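Molybdate/tungstate binding protein (Sporomusa ovata, PDB 1FR3) binds molybdate and tungstate oxyanions and probably serves molybdate homeostasis in the cell. Local coordinates at the interface of chains A and B. Residues are numbered along the deposited sequence; one frame, centred on the assembly and turned at random. Chains: chain A/B, Molybdate/tungstate binding protein.

The interface of chains A and B. Residues chain A 22, 37-39; chain B 59-61.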
ATOM      1  N   MET A  22     -11.304  -9.779  -7.887  1.00  8.21           N
ATOM      2  CA  MET A  22     -11.447  -9.195  -6.566  1.00  8.15           C
ATOM      3  C   MET A  22     -12.808  -9.447  -5.933  1.00  8.52           C
ATOM      4  O   MET A  22     -13.799  -9.728  -6.601  1.00  8.84           O
ATOM      5  CB  MET A  22     -11.208  -7.678  -6.650  1.00  8.17           C
ATOM      6  CG  MET A  22      -9.843  -7.305  -7.208  1.00  9.04           C
ATOM      7  SD  MET A  22      -8.443  -7.899  -6.253  1.00  8.94           S
ATOM      8  CE  MET A  22      -8.617  -6.958  -4.737  1.00 10.27           C
ATOM      9  N   ALA A  37     -11.078  -4.858   0.034  1.00  4.95           N
ATOM     10  CA  ALA A  37     -11.029  -5.411  -1.323  1.00  4.82           C
ATOM     11  C   ALA A  37      -9.885  -6.430  -1.343  1.00  5.54           C
ATOM     12  O   ALA A  37      -8.720  -6.043  -1.242  1.00  5.84           O
ATOM     13  CB  ALA A  37     -10.859  -4.337  -2.365  1.00  5.40           C
ATOM     14  N   ILE A  38     -10.250  -7.701  -1.413  1.00  6.32           N
ATOM     15  CA  ILE A  38      -9.279  -8.795  -1.400  1.00  6.62           C
ATOM     16  C   ILE A  38      -9.493  -9.706  -2.600  1.00  7.22           C
ATOM     17  O   ILE A  38     -10.441  -9.496  -3.359  1.00  7.73           O
ATOM     18  CB  ILE A  38      -9.367  -9.603  -0.095  1.00  6.72           C
ATOM     19  CG1 ILE A  38     -10.704 -10.343   0.022  1.00  6.76           C
ATOM     20  CG2 ILE A  38      -9.162  -8.677   1.106  1.00  6.66           C
ATOM     21  CD1 ILE A  38     -10.862 -11.168   1.280  1.00  8.24           C
ATOM     22  N   THR A  39      -8.634 -10.710  -2.791  1.00  6.47           N
ATOM     23  CA  THR A  39      -8.858 -11.592  -3.947  1.00  6.99           C
ATOM     24  C   THR A  39      -9.968 -12.601  -3.677  1.00  7.47           C
ATOM     25  O   THR A  39     -10.234 -12.983  -2.540  1.00  6.56           O
ATOM     26  CB  THR A  39      -7.573 -12.344  -4.338  1.00  6.90           C
ATOM     27  OG1 THR A  39      -7.220 -13.210  -3.254  1.00  8.22           O
ATOM     28  CG2 THR A  39      -6.440 -11.366  -4.617  1.00  7.64           C
TER
ATOM     29  N   LYS B  59       0.312  -8.425   0.680  1.00  4.79           N
ATOM     30  CA  LYS B  59      -1.022  -8.491   0.082  1.00  4.63           C
ATOM     31  C   LYS B  59      -0.894  -8.511  -1.438  1.00  4.13           C
ATOM     32  O   LYS B  59      -0.035  -7.833  -2.007  1.00  4.78           O
ATOM     33  CB  LYS B  59      -1.829  -7.272   0.539  1.00  4.79           C
ATOM     34  CG  LYS B  59      -3.315  -7.319   0.250  1.00  4.51           C
ATOM     35  CD  LYS B  59      -4.055  -6.149   0.894  1.00  4.16           C
ATOM     36  CE  LYS B  59      -5.562  -6.366   0.765  1.00  4.73           C
ATOM     37  NZ  LYS B  59      -6.004  -6.426  -0.655  1.00  4.38           N
ATOM     38  N   ALA B  60      -1.730  -9.314  -2.094  1.00  4.74           N
ATOM     39  CA  ALA B  60      -1.644  -9.441  -3.551  1.00  4.99           C
ATOM     40  C   ALA B  60      -1.712  -8.114  -4.288  1.00  5.15           C
ATOM     41  O   ALA B  60      -1.015  -7.905  -5.281  1.00  5.84           O
ATOM     42  CB  ALA B  60      -2.748 -10.372  -4.038  1.00  5.74           C
ATOM     43  N   THR B  61      -2.517  -7.187  -3.775  1.00  5.18           N
ATOM     44  CA  THR B  61      -2.684  -5.886  -4.411  1.00  5.80           C
ATOM     45  C   THR B  61      -1.456  -5.001  -4.281  1.00  5.59           C
ATOM     46  O   THR B  61      -1.387  -3.942  -4.913  1.00  6.29           O
ATOM     47  CB  THR B  61      -3.915  -5.168  -3.817  1.00  5.43           C
ATOM     48  OG1 THR B  61      -3.888  -5.279  -2.386  1.00  5.98           O
ATOM     49  CG2 THR B  61      -5.207  -5.800  -4.318  1.00  6.90           C
TER
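A small, two-fold repeated patch of a homomeric interface joins chains A and B, two copies of a Mop-type protein built on the TOBE domain, and probably helps to hold neighbouring subunits together in the deposited six-chain assembly. B:Lys59, B:Ala60 and B:Thr61 are also among the tungstate-contacting residues of this protein, as are A:Met22, A:Ile38 and A:Thr39, so the patch probably couples subunit packing to the oxyanion sites. B:Lys59 reaches across it to strand 32-39 of chain A, where its side-chain amino nitrogen NZ donates a hydrogen bond to the backbone carbonyl O of A:Ala37 at 2.8 Å. The approach lies in the carbonyl plane, with a C=O...N angle of 153°. The lysine chain runs nearly extended, CG anti to its own backbone nitrogen (chi1 -168°), and bends only at its last torsion (chi4 -62°), which turns NZ away from the line of the chain. The same NZ donates within chain B to the hydroxyl OG1 of B:Thr61 at 3.0 Å, so NZ is held between an oxygen of each subunit. A methionine in place of B:Lys59 would probably leave the carbonyl of A:Ala37 without this donor and free the B:Thr61 hydroxyl to turn. While OG1 serves the lysine, the other branch of B:Thr61 faces chain A: its methyl CG2 meets the terminal methyl CE of A:Met22 at 3.6 Å, the two side chains crossing at a slant. A:Met22, at the start of strand 22-29, is bent at both chi2 and chi3, bringing CE round to the threonine. Beside this pair, the methyl CG2 of A:Thr39 touches CB of B:Ala60 at 3.9 Å, a looser apolar contact at the start of 3-10 helix 60-62.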